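DNA primase (PDB 2AU3) synthesises the short RNA primers that DNA polymerase extends during DNA replication, copying a single-stranded DNA template. Local coordinates at residues V190-D195 with I201-R206; P214-S219 with E251-L256; A303-I308 with T367-Y372; A307-L312 with L374-D379. All blocks are in the same frame, centred on the assembly; numbering follows the deposited sequence.

Interaction 1 of 4, residues V190-D195 with I201-R206; sequences VIPIKD and IGFGGR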
loop_
_atom_site.group_PDB
_atom_site.type_symbol
_atom_site.label_atom_id
_atom_site.label_comp_id
_atom_site.label_asym_id
_atom_site.label_seq_id
_atom_site.Cartn_x
_atom_site.Cartn_y
_atom_site.Cartn_z
ATOM N N VAL A 190 -3.995 -5.165 11.945
ATOM C CA VAL A 190 -2.989 -5.516 10.998
ATOM C C VAL A 190 -3.305 -4.826 9.687
ATOM O O VAL A 190 -4.447 -4.840 9.226
ATOM C CB VAL A 190 -2.930 -7.041 10.790
ATOM C CG1 VAL A 190 -2.020 -7.368 9.647
ATOM C CG2 VAL A 190 -2.445 -7.767 12.089
ATOM N N ILE A 191 -2.283 -4.217 9.098
ATOM C CA ILE A 191 -2.409 -3.582 7.792
ATOM C C ILE A 191 -1.439 -4.280 6.850
ATOM O O ILE A 191 -0.217 -4.102 6.949
ATOM C CB ILE A 191 -2.087 -2.051 7.886
ATOM C CG1 ILE A 191 -2.893 -1.383 9.012
ATOM C CG2 ILE A 191 -2.364 -1.353 6.568
ATOM C CD1 ILE A 191 -2.065 -1.138 10.305
ATOM N N PRO A 192 -1.969 -5.127 5.975
ATOM C CA PRO A 192 -1.128 -5.869 5.046
ATOM C C PRO A 192 -0.357 -4.930 4.145
ATOM O O PRO A 192 -0.899 -3.919 3.696
ATOM C CB PRO A 192 -2.144 -6.664 4.227
ATOM C CG PRO A 192 -3.267 -6.878 5.223
ATOM C CD PRO A 192 -3.386 -5.498 5.834
ATOM N N ILE A 193 0.894 -5.284 3.895
ATOM C CA ILE A 193 1.761 -4.531 3.014
ATOM C C ILE A 193 1.917 -5.343 1.748
ATOM O O ILE A 193 2.314 -6.520 1.809
ATOM C CB ILE A 193 3.122 -4.311 3.677
ATOM C CG1 ILE A 193 2.954 -3.487 4.967
ATOM C CG2 ILE A 193 4.076 -3.657 2.687
ATOM C CD1 ILE A 193 4.251 -3.206 5.734
ATOM N N LYS A 194 1.541 -4.739 0.614
ATOM C CA LYS A 194 1.582 -5.403 -0.689
ATOM C C LYS A 194 2.658 -4.805 -1.565
ATOM O O LYS A 194 2.884 -3.594 -1.528
ATOM C CB LYS A 194 0.233 -5.285 -1.418
ATOM C CG LYS A 194 -0.907 -5.971 -0.657
ATOM C CD LYS A 194 -2.258 -5.846 -1.329
ATOM C CE LYS A 194 -3.353 -6.459 -0.435
ATOM N NZ LYS A 194 -4.588 -6.772 -1.204
ATOM N N ASP A 195 3.282 -5.625 -2.407
ATOM C CA ASP A 195 4.181 -5.078 -3.408
ATOM C C ASP A 195 3.373 -4.378 -4.506
ATOM O O ASP A 195 2.157 -4.500 -4.514
ATOM C CB ASP A 195 5.136 -6.153 -3.953
ATOM C CG ASP A 195 4.443 -7.252 -4.717
ATOM O OD1 ASP A 195 3.267 -7.108 -5.146
ATOM O OD2 ASP A 195 5.042 -8.330 -4.957
ATOM N N ILE A 201 3.440 -8.993 1.050
ATOM C CA ILE A 201 4.835 -9.293 1.341
ATOM C C ILE A 201 5.147 -9.164 2.834
ATOM O O ILE A 201 6.240 -9.510 3.263
ATOM C CB ILE A 201 5.806 -8.413 0.503
ATOM C CG1 ILE A 201 5.502 -6.907 0.689
ATOM C CG2 ILE A 201 5.772 -8.830 -0.969
ATOM C CD1 ILE A 201 6.630 -6.007 0.182
ATOM N N GLY A 202 4.186 -8.682 3.607
ATOM C CA GLY A 202 4.339 -8.507 5.049
ATOM C C GLY A 202 3.209 -7.691 5.627
ATOM O O GLY A 202 2.146 -7.507 4.973
ATOM N N PHE A 203 3.421 -7.206 6.859
ATOM C CA PHE A 203 2.394 -6.470 7.599
ATOM C C PHE A 203 2.961 -5.289 8.380
ATOM O O PHE A 203 4.116 -5.315 8.797
ATOM C CB PHE A 203 1.689 -7.397 8.579
ATOM C CG PHE A 203 1.111 -8.627 7.929
ATOM C CD1 PHE A 203 -0.088 -8.554 7.215
ATOM C CD2 PHE A 203 1.777 -9.847 8.011
ATOM C CE1 PHE A 203 -0.624 -9.695 6.601
ATOM C CE2 PHE A 203 1.241 -11.005 7.416
ATOM C CZ PHE A 203 0.069 -10.932 6.699
ATOM N N GLY A 204 2.127 -4.264 8.540
ATOM C CA GLY A 204 2.212 -3.325 9.647
ATOM C C GLY A 204 1.158 -3.690 10.702
ATOM O O GLY A 204 0.144 -4.305 10.389
ATOM N N GLY A 205 1.427 -3.342 11.955
ATOM C CA GLY A 205 0.516 -3.589 13.043
ATOM C C GLY A 205 0.445 -2.370 13.947
ATOM O O GLY A 205 1.472 -1.883 14.428
ATOM N N ARG A 206 -0.770 -1.900 14.179
ATOM C CA ARG A 206 -1.027 -0.724 15.026
ATOM C C ARG A 206 -1.552 -1.255 16.342
ATOM O O ARG A 206 -2.581 -1.886 16.371
ATOM C CB ARG A 206 -2.116 0.142 14.366
ATOM C CG ARG A 206 -2.773 1.206 15.276
ATOM C CD ARG A 206 -1.777 2.038 16.071
ATOM N NE ARG A 206 -1.944 3.471 15.836
ATOM C CZ ARG A 206 -2.200 4.365 16.783
ATOM N NH1 ARG A 206 -2.319 3.982 18.053
ATOM N NH2 ARG A 206 -2.334 5.650 16.459
#

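Interaction 2 of 4, residues P214-S219 with E251-L256; sequences PKYINS and EGYFDL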
loop_
_atom_site.group_PDB
_atom_site.type_symbol
_atom_site.label_atom_id
_atom_site.label_comp_id
_atom_site.label_asym_id
_atom_site.label_seq_id
_atom_site.Cartn_x
_atom_site.Cartn_y
_atom_site.Cartn_z
ATOM N N PRO A 214 6.148 -0.232 20.737
ATOM C CA PRO A 214 5.829 0.845 19.799
ATOM C C PRO A 214 4.386 0.768 19.352
ATOM O O PRO A 214 3.800 -0.324 19.302
ATOM C CB PRO A 214 6.772 0.583 18.620
ATOM C CG PRO A 214 7.916 -0.140 19.226
ATOM C CD PRO A 214 7.286 -1.044 20.257
ATOM N N LYS A 215 3.816 1.922 19.035
ATOM C CA LYS A 215 2.434 1.988 18.606
ATOM C C LYS A 215 2.283 1.288 17.255
ATOM O O LYS A 215 1.233 0.719 16.972
ATOM C CB LYS A 215 1.957 3.448 18.509
ATOM C CG LYS A 215 1.394 4.043 19.820
ATOM C CD LYS A 215 1.152 5.540 19.648
ATOM C CE LYS A 215 1.449 6.357 20.911
ATOM N NZ LYS A 215 1.705 7.803 20.548
ATOM N N TYR A 216 3.333 1.357 16.431
ATOM C CA TYR A 216 3.337 0.749 15.103
ATOM C C TYR A 216 4.585 -0.092 14.868
ATOM O O TYR A 216 5.711 0.355 15.131
ATOM C CB TYR A 216 3.209 1.826 14.018
ATOM C CG TYR A 216 3.203 1.286 12.605
ATOM C CD1 TYR A 216 2.037 0.759 12.043
ATOM C CD2 TYR A 216 4.365 1.306 11.823
ATOM C CE1 TYR A 216 2.028 0.255 10.742
ATOM C CE2 TYR A 216 4.361 0.809 10.518
ATOM C CZ TYR A 216 3.190 0.290 9.985
ATOM O OH TYR A 216 3.199 -0.207 8.697
ATOM N N ILE A 217 4.395 -1.309 14.367
ATOM C CA ILE A 217 5.532 -2.118 13.930
ATOM C C ILE A 217 5.309 -2.686 12.526
ATOM O O ILE A 217 4.158 -2.821 12.068
ATOM C CB ILE A 217 5.868 -3.236 14.933
ATOM C CG1 ILE A 217 4.692 -4.206 15.064
ATOM C CG2 ILE A 217 6.270 -2.648 16.313
ATOM C CD1 ILE A 217 4.976 -5.376 15.966
ATOM N N ASN A 218 6.405 -2.994 11.841
ATOM C CA ASN A 218 6.364 -3.632 10.528
ATOM C C ASN A 218 7.024 -4.977 10.638
ATOM O O ASN A 218 7.795 -5.222 11.569
ATOM C CB ASN A 218 7.209 -2.859 9.531
ATOM C CG ASN A 218 6.602 -1.573 9.139
ATOM O OD1 ASN A 218 5.443 -1.530 8.715
ATOM N ND2 ASN A 218 7.373 -0.496 9.257
ATOM N N SER A 219 6.755 -5.830 9.660
ATOM C CA SER A 219 7.571 -6.998 9.430
ATOM C C SER A 219 9.064 -6.577 9.370
ATOM O O SER A 219 9.393 -5.517 8.861
ATOM C CB SER A 219 7.134 -7.658 8.119
ATOM O OG SER A 219 5.776 -8.070 8.225
ATOM N N GLU A 251 2.016 10.720 4.939
ATOM C CA GLU A 251 3.101 10.214 5.794
ATOM C C GLU A 251 3.014 8.750 6.147
ATOM O O GLU A 251 4.045 8.080 6.277
ATOM C CB GLU A 251 3.220 11.013 7.097
ATOM C CG GLU A 251 3.420 12.506 6.889
ATOM C CD GLU A 251 3.918 13.238 8.137
ATOM O OE1 GLU A 251 5.090 13.022 8.525
ATOM O OE2 GLU A 251 3.145 14.057 8.699
ATOM N N GLY A 252 1.804 8.252 6.384
ATOM C CA GLY A 252 1.644 6.898 6.892
ATOM C C GLY A 252 0.343 6.236 6.453
ATOM O O GLY A 252 -0.460 6.856 5.749
ATOM N N TYR A 253 0.134 4.993 6.894
ATOM C CA TYR A 253 -0.980 4.162 6.424
ATOM C C TYR A 253 -2.351 4.752 6.801
ATOM O O TYR A 253 -3.302 4.640 6.030
ATOM C CB TYR A 253 -0.860 2.736 7.003
ATOM C CG TYR A 253 -1.232 2.655 8.453
ATOM C CD1 TYR A 253 -2.540 2.363 8.843
ATOM C CD2 TYR A 253 -0.289 2.916 9.446
ATOM C CE1 TYR A 253 -2.896 2.333 10.176
ATOM C CE2 TYR A 253 -0.638 2.882 10.790
ATOM C CZ TYR A 253 -1.942 2.580 11.143
ATOM O OH TYR A 253 -2.312 2.539 12.465
ATOM N N PHE A 254 -2.458 5.317 8.003
ATOM C CA PHE A 254 -3.741 5.813 8.495
ATOM C C PHE A 254 -4.168 7.015 7.655
ATOM O O PHE A 254 -5.301 7.103 7.267
ATOM C CB PHE A 254 -3.676 6.169 10.004
ATOM C CG PHE A 254 -4.875 6.903 10.508
ATOM C CD1 PHE A 254 -6.075 6.237 10.737
ATOM C CD2 PHE A 254 -4.809 8.281 10.747
ATOM C CE1 PHE A 254 -7.189 6.920 11.193
ATOM C CE2 PHE A 254 -5.923 8.979 11.200
ATOM C CZ PHE A 254 -7.115 8.303 11.424
ATOM N N ASP A 255 -3.250 7.918 7.338
ATOM C CA ASP A 255 -3.609 9.043 6.452
ATOM C C ASP A 255 -4.064 8.525 5.099
ATOM O O ASP A 255 -4.933 9.105 4.483
ATOM C CB ASP A 255 -2.414 9.979 6.223
ATOM C CG ASP A 255 -1.623 10.241 7.483
ATOM O OD1 ASP A 255 -2.072 11.071 8.294
ATOM O OD2 ASP A 255 -0.528 9.665 7.737
ATOM N N LEU A 256 -3.426 7.459 4.611
ATOM C CA LEU A 256 -3.762 6.969 3.297
ATOM C C LEU A 256 -5.163 6.354 3.340
ATOM O O LEU A 256 -5.996 6.614 2.469
ATOM C CB LEU A 256 -2.740 5.914 2.803
ATOM C CG LEU A 256 -2.936 5.414 1.354
ATOM C CD1 LEU A 256 -1.562 5.117 0.739
ATOM C CD2 LEU A 256 -3.832 4.167 1.240
#

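Interaction 3 of 4, residues A303-I308 with T367-Y372; sequences AMKSAI and TREFRY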
loop_
_atom_site.group_PDB
_atom_site.type_symbol
_atom_site.label_atom_id
_atom_site.label_comp_id
_atom_site.label_asym_id
_atom_site.label_seq_id
_atom_site.Cartn_x
_atom_site.Cartn_y
_atom_site.Cartn_z
ATOM N N ALA A 303 9.634 17.261 7.562
ATOM C CA ALA A 303 9.637 15.980 6.846
ATOM C C ALA A 303 9.382 16.158 5.342
ATOM O O ALA A 303 9.965 15.448 4.525
ATOM C CB ALA A 303 8.656 14.978 7.477
ATOM N N MET A 304 8.576 17.151 4.984
ATOM C CA MET A 304 8.329 17.479 3.588
ATOM C C MET A 304 9.617 18.002 2.963
ATOM O O MET A 304 9.950 17.657 1.842
ATOM C CB MET A 304 7.194 18.525 3.436
ATOM C CG MET A 304 5.747 17.993 3.777
ATOM S SD MET A 304 4.277 18.848 3.036
ATOM C CE MET A 304 4.903 19.264 1.750
ATOM N N LYS A 305 10.344 18.832 3.697
ATOM C CA LYS A 305 11.620 19.353 3.210
ATOM C C LYS A 305 12.690 18.276 3.036
ATOM O O LYS A 305 13.472 18.326 2.089
ATOM C CB LYS A 305 12.118 20.501 4.104
ATOM C CG LYS A 305 11.258 21.768 3.948
ATOM C CD LYS A 305 11.457 22.751 5.105
ATOM C CE LYS A 305 10.253 23.655 5.250
ATOM N NZ LYS A 305 10.572 25.105 5.085
ATOM N N SER A 306 12.747 17.310 3.949
ATOM C CA SER A 306 13.644 16.162 3.762
ATOM C C SER A 306 13.282 15.285 2.562
ATOM O O SER A 306 14.157 14.674 1.935
ATOM C CB SER A 306 13.700 15.310 5.035
ATOM O OG SER A 306 14.042 16.132 6.142
ATOM N N ALA A 307 11.995 15.183 2.251
ATOM C CA ALA A 307 11.559 14.252 1.189
ATOM C C ALA A 307 11.681 14.859 -0.215
ATOM O O ALA A 307 11.874 14.148 -1.204
ATOM C CB ALA A 307 10.116 13.778 1.456
ATOM N N ILE A 308 11.577 16.179 -0.291
ATOM C CA ILE A 308 11.541 16.897 -1.569
ATOM C C ILE A 308 12.767 16.650 -2.469
ATOM O O ILE A 308 12.606 16.364 -3.644
ATOM C CB ILE A 308 11.325 18.428 -1.317
ATOM C CG1 ILE A 308 9.878 18.703 -0.929
ATOM C CG2 ILE A 308 11.688 19.214 -2.538
ATOM C CD1 ILE A 308 9.579 20.137 -0.395
ATOM N N THR A 367 16.317 32.516 -1.073
ATOM C CA THR A 367 17.354 32.248 -2.063
ATOM C C THR A 367 18.084 30.976 -1.663
ATOM O O THR A 367 18.399 30.144 -2.511
ATOM C CB THR A 367 18.343 33.416 -2.152
ATOM O OG1 THR A 367 17.709 34.537 -2.777
ATOM C CG2 THR A 367 19.510 33.069 -3.104
ATOM N N ARG A 368 18.342 30.832 -0.359
ATOM C CA ARG A 368 19.023 29.655 0.173
ATOM C C ARG A 368 18.281 28.385 -0.218
ATOM O O ARG A 368 18.886 27.422 -0.701
ATOM C CB ARG A 368 19.094 29.737 1.697
ATOM C CG ARG A 368 20.477 29.510 2.242
ATOM C CD ARG A 368 20.533 28.447 3.340
ATOM N NE ARG A 368 20.468 29.068 4.657
ATOM C CZ ARG A 368 20.666 28.440 5.804
ATOM N NH1 ARG A 368 20.934 27.137 5.844
ATOM N NH2 ARG A 368 20.587 29.133 6.920
ATOM N N GLU A 369 16.959 28.406 -0.009
ATOM C CA GLU A 369 16.106 27.250 -0.270
ATOM C C GLU A 369 16.082 26.964 -1.753
ATOM O O GLU A 369 16.326 25.848 -2.174
ATOM C CB GLU A 369 14.677 27.513 0.213
ATOM C CG GLU A 369 14.413 27.120 1.658
ATOM C CD GLU A 369 12.941 26.782 1.905
ATOM O OE1 GLU A 369 12.071 27.641 1.594
ATOM O OE2 GLU A 369 12.662 25.666 2.411
ATOM N N PHE A 370 15.802 27.999 -2.532
ATOM C CA PHE A 370 15.754 27.893 -3.989
ATOM C C PHE A 370 17.027 27.276 -4.573
ATOM O O PHE A 370 16.958 26.311 -5.354
ATOM C CB PHE A 370 15.515 29.262 -4.604
ATOM C CG PHE A 370 15.283 29.232 -6.093
ATOM C CD1 PHE A 370 14.014 29.010 -6.606
ATOM C CD2 PHE A 370 16.325 29.471 -6.981
ATOM C CE1 PHE A 370 13.799 29.002 -7.993
ATOM C CE2 PHE A 370 16.111 29.457 -8.357
ATOM C CZ PHE A 370 14.855 29.213 -8.854
ATOM N N ARG A 371 18.177 27.817 -4.194
ATOM C CA ARG A 371 19.435 27.318 -4.729
ATOM C C ARG A 371 19.714 25.906 -4.224
ATOM O O ARG A 371 20.233 25.094 -4.955
ATOM C CB ARG A 371 20.590 28.285 -4.448
ATOM C CG ARG A 371 21.547 27.853 -3.367
ATOM C CD ARG A 371 22.479 28.980 -2.842
ATOM N NE ARG A 371 23.766 28.985 -3.533
ATOM C CZ ARG A 371 24.882 29.522 -3.054
ATOM N NH1 ARG A 371 24.892 30.127 -1.868
ATOM N NH2 ARG A 371 25.995 29.469 -3.776
ATOM N N TYR A 372 19.337 25.615 -2.983
ATOM C CA TYR A 372 19.421 24.243 -2.469
ATOM C C TYR A 372 18.538 23.257 -3.271
ATOM O O TYR A 372 19.015 22.230 -3.718
ATOM C CB TYR A 372 19.077 24.229 -0.988
ATOM C CG TYR A 372 18.901 22.865 -0.372
ATOM C CD1 TYR A 372 20.004 22.110 0.039
ATOM C CD2 TYR A 372 17.635 22.350 -0.151
ATOM C CE1 TYR A 372 19.842 20.861 0.622
ATOM C CE2 TYR A 372 17.461 21.113 0.445
ATOM C CZ TYR A 372 18.563 20.366 0.814
ATOM O OH TYR A 372 18.379 19.139 1.393
HETATM O O HOH W 1 15.793 19.122 2.628
#

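Interaction 4 of 4, residues A307-L312 with L374-D379; sequences AIPLLL and LGFISD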
loop_
_atom_site.group_PDB
_atom_site.type_symbol
_atom_site.label_atom_id
_atom_site.label_comp_id
_atom_site.label_asym_id
_atom_site.label_seq_id
_atom_site.Cartn_x
_atom_site.Cartn_y
_atom_site.Cartn_z
ATOM N N ALA A 307 11.995 15.183 2.251
ATOM C CA ALA A 307 11.559 14.252 1.189
ATOM C C ALA A 307 11.681 14.859 -0.215
ATOM O O ALA A 307 11.874 14.148 -1.204
ATOM C CB ALA A 307 10.116 13.778 1.456
ATOM N N ILE A 308 11.577 16.179 -0.291
ATOM C CA ILE A 308 11.541 16.897 -1.569
ATOM C C ILE A 308 12.767 16.650 -2.469
ATOM O O ILE A 308 12.606 16.364 -3.644
ATOM C CB ILE A 308 11.325 18.428 -1.317
ATOM C CG1 ILE A 308 9.878 18.703 -0.929
ATOM C CG2 ILE A 308 11.688 19.214 -2.538
ATOM C CD1 ILE A 308 9.579 20.137 -0.395
ATOM N N PRO A 309 13.994 16.740 -1.940
ATOM C CA PRO A 309 15.173 16.447 -2.755
ATOM C C PRO A 309 15.183 15.007 -3.293
ATOM O O PRO A 309 15.706 14.775 -4.372
ATOM C CB PRO A 309 16.318 16.650 -1.765
ATOM C CG PRO A 309 15.752 17.665 -0.799
ATOM C CD PRO A 309 14.379 17.145 -0.573
ATOM N N LEU A 310 14.644 14.058 -2.538
ATOM C CA LEU A 310 14.568 12.682 -3.068
ATOM C C LEU A 310 13.628 12.627 -4.266
ATOM O O LEU A 310 13.924 11.949 -5.254
ATOM C CB LEU A 310 14.109 11.669 -2.012
ATOM C CG LEU A 310 14.695 11.793 -0.599
ATOM C CD1 LEU A 310 14.037 10.753 0.286
ATOM C CD2 LEU A 310 16.213 11.643 -0.594
ATOM N N LEU A 311 12.519 13.354 -4.180
ATOM C CA LEU A 311 11.563 13.415 -5.293
ATOM C C LEU A 311 12.168 14.150 -6.506
ATOM O O LEU A 311 12.068 13.667 -7.651
ATOM C CB LEU A 311 10.230 14.039 -4.841
ATOM C CG LEU A 311 9.491 13.198 -3.779
ATOM C CD1 LEU A 311 8.331 13.956 -3.214
ATOM C CD2 LEU A 311 9.007 11.871 -4.389
ATOM N N LEU A 312 12.786 15.305 -6.247
ATOM C CA LEU A 312 13.467 16.054 -7.305
ATOM C C LEU A 312 14.509 15.192 -8.023
ATOM O O LEU A 312 14.522 15.146 -9.246
ATOM C CB LEU A 312 14.054 17.380 -6.791
ATOM C CG LEU A 312 13.034 18.396 -6.272
ATOM C CD1 LEU A 312 13.730 19.607 -5.623
ATOM C CD2 LEU A 312 12.056 18.847 -7.385
ATOM N N LEU A 374 17.247 23.614 -6.229
ATOM C CA LEU A 374 17.770 23.630 -7.594
ATOM C C LEU A 374 18.853 22.600 -7.849
ATOM O O LEU A 374 18.961 22.092 -8.979
ATOM C CB LEU A 374 18.300 25.017 -7.942
ATOM C CG LEU A 374 17.965 25.499 -9.354
ATOM C CD1 LEU A 374 16.487 25.461 -9.594
ATOM C CD2 LEU A 374 18.545 26.889 -9.640
ATOM N N GLY A 375 19.656 22.302 -6.824
ATOM C CA GLY A 375 20.788 21.410 -6.957
ATOM C C GLY A 375 20.403 19.941 -7.103
ATOM O O GLY A 375 21.276 19.081 -7.231
ATOM N N PHE A 376 19.100 19.645 -7.069
ATOM C CA PHE A 376 18.619 18.250 -7.187
ATOM C C PHE A 376 17.916 17.982 -8.537
ATOM O O PHE A 376 17.467 16.855 -8.825
ATOM C CB PHE A 376 17.717 17.877 -5.996
ATOM C CG PHE A 376 18.398 17.968 -4.652
ATOM C CD1 PHE A 376 19.284 16.975 -4.226
ATOM C CD2 PHE A 376 18.142 19.037 -3.798
ATOM C CE1 PHE A 376 19.926 17.059 -2.977
ATOM C CE2 PHE A 376 18.750 19.107 -2.525
ATOM C CZ PHE A 376 19.652 18.127 -2.126
ATOM N N ILE A 377 17.834 19.028 -9.354
ATOM C CA ILE A 377 17.250 18.961 -10.695
ATOM C C ILE A 377 18.272 18.357 -11.633
ATOM O O ILE A 377 19.357 18.916 -11.814
ATOM C CB ILE A 377 16.863 20.413 -11.163
ATOM C CG1 ILE A 377 15.743 20.975 -10.290
ATOM C CG2 ILE A 377 16.426 20.454 -12.629
ATOM C CD1 ILE A 377 14.684 19.940 -9.936
ATOM N N SER A 378 17.956 17.218 -12.241
ATOM C CA SER A 378 18.914 16.629 -13.190
ATOM C C SER A 378 18.767 17.203 -14.603
ATOM O O SER A 378 19.725 17.222 -15.374
ATOM C CB SER A 378 18.877 15.099 -13.187
ATOM O OG SER A 378 17.762 14.614 -13.912
ATOM N N ASP A 379 17.579 17.724 -14.909
ATOM C CA ASP A 379 17.338 18.407 -16.178
ATOM C C ASP A 379 17.955 19.819 -16.179
ATOM O O ASP A 379 17.346 20.783 -15.699
ATOM C CB ASP A 379 15.833 18.472 -16.472
ATOM C CG ASP A 379 15.535 18.926 -17.895
ATOM O OD1 ASP A 379 16.464 19.412 -18.562
ATOM O OD2 ASP A 379 14.403 18.825 -18.433
HETATM O O HOH W 2 16.201 14.606 -11.824
#

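Interaction 1 of 4, residues V190-D195 with I201-R206
The strand V190-K194 runs antiparallel to I201-R206 in a hairpin, their short axes 4.3 Å apart at closest approach, with I191/G204 and I193/G202 as hydrogen-bonded pairs and V190/G205 and P192/F203 as non-hydrogen-bonded ones. I191 and G204 exchange two bonds, N to O 2.8 Å each way. I201 and G202 both face I193, a classic beta bulge: the I193 carbonyl oxygen takes I201 N at 2.8 Å and G202 N weakly at 3.4 Å, while I193 N bonds G202 O.

V190, P192 and F203 share one face of the sheet. V190 turns CG1 anti to the backbone N (chi1 171°), which brings this methyl to 3.3 Å from F203 CD1, a tight fit, while P192 sets CB and CG near the same CD1-CE1 side of the ring. On the other face I193 leads. I193 CD1 lies over the F203-G204 peptide, 3.6 Å from F203 C and 3.7 Å from G204 N. At the bulge, I201 tucks CG1 against the I193 carbonyl oxygen and rests CG2 beside D195 CB; the D195 carboxylate itself pairs with R199.

Helix 101-122 covers the F203 face, with Y116 meeting that ring edge-to-face. Y253 of helix 253-261 touches I191 and R206, and strands 146-147 and 216-218 complete the four-stranded antiparallel sheet on either side of the hairpin.

Interaction 2 of 4, residues P214-S219 with E251-L256
Y216 meets Y253 where the catalytic-core sheet faces the first turn of a Toprim helix, and the two phenol rings make up the whole contact. Y216 is on the short strand 216-218; Y253 opens helix 253-261, directly after the loop carrying E251, a predicted ligand of the catalytic magnesium.

The tight part is small. Y253 CE2 sits 3.6 Å from Y216 CD1 and 3.7 Å from Y216 CE1, while Y253 CD2 is 3.8 Å from Y216 CE1. The planes are tilted by only 18°, yet the rings have slid apart until their centroids are 5.3 Å from each other, so one border of each ring does the touching and there is little true stacking. Y216 reaches across with CG anti to its backbone N (chi1 -180°). Y253 has CG between its backbone N and carbonyl carbon (chi1 75°), which swings the ring out toward the strand.

Beyond that border the contact is loose: the nearest CA atoms, those of the two tyrosines, are 10.3 Å apart, and just 78 Å² is buried at what is a surface contact. Y253 also packs on F232. In the loop before the helix, E251 OE2 accepts a hydrogen bond from the backbone N of D295, itself a predicted magnesium ligand. G252 is the N-cap, and its N gives a weak, bent bond to OD2 of D255 in the first turn, 3.0 Å long.

Interaction 3 of 4, residues A303-I308 with T367-Y372
K305 leaves helix 298-313 with CG beside its backbone N (chi1 -70°), runs on extended and bends only at its last torsion (chi4 -120°), which turns NZ toward E369 on helix 363-374. E369 answers with CG also beside its backbone N (chi1 -89°) and an extended chain that pushes the carboxylate out to meet the lysine. The two side chains cross at about a right angle. K305 NZ stops 3.4 Å from E369 OE2, a salt bridge whose hydrogen bond is weak, and CD of K305 lies 4.1 Å from that same oxygen. The helices themselves stay well apart here, with K305 CA and E369 CA separated by 9.7 Å.

A second link runs through water. K305 O takes a hydrogen from a water at 2.5 Å, a short bond, and the same water is bonded to Y372 OH at 2.9 Å. That carbonyl is available because the residue four places on is P309, which has no N-H to return to it; the water probably stands in for the missing helical donor. Y372 also meets F376 edge-to-face, and Y373 packs on K305, while L355 of helix 351-358 touches E369.

This pairing joins the Toprim region to the helical domain at the protein surface, with 82 Å² buried. A single long ion pair at such an exposed place probably adds only a modest attraction between the two helices, complemented by the water bridge.

Interaction 4 of 4, residues A307-L312 with L374-D379
The proline-kinked stretch of helix 298-313, through P309 and L312, packs on F376 and I377 of the connection between helices 363-374 and 380-394, which begins with a type I beta turn, L374 to I377. P309 CB is centred over one face of the F376 ring, 3.5 Å from the centroid and 7° off the ring normal, a clear CH-pi contact; P309 CG follows at 3.7 Å from F376 CE2. The ring is brought there by CG lying beside the F376 backbone N (chi1 -60°).

One helical turn on, L312 CB touches F376 CB at 3.8 Å. L312 CD2 meets I377 CD1, also at 3.8 Å: the I377 side chain starts out away from the helix, but its end curls back. The polar margin is bridged by a water that donates to L312 O at 3.1 Å and is bonded to S378 OG at 2.6 Å.

V318 and L351 extend the apolar packing round L312. Just beyond, D379, the N-cap of helix 380-394, accepts a weak bond from V381 N on its OD1. The arrangement is a proline-aromatic CH-pi contact between a Toprim helix and a helix-to-helix turn of the DnaG helical domain.

Overall arrangement
Interaction 1 is the buried one, a backbone-bonded hairpin, and interaction 2 adjoins it: strand 216-218 pairs with strand 200-207 in the same sheet. Interaction 1 builds that catalytic-core sheet by regular strand bonding; interaction 2 carries its edge strand to the Toprim helix by a thin aromatic touch at the surface. Interactions 3 and 4 both use helix 298-313 and share A307 and I308, joining Toprim to the helical domain by charge and water at an exposed spot, then by apolar packing where it is partly buried. Their centres lie about 31 and 30 Å from that of interaction 1.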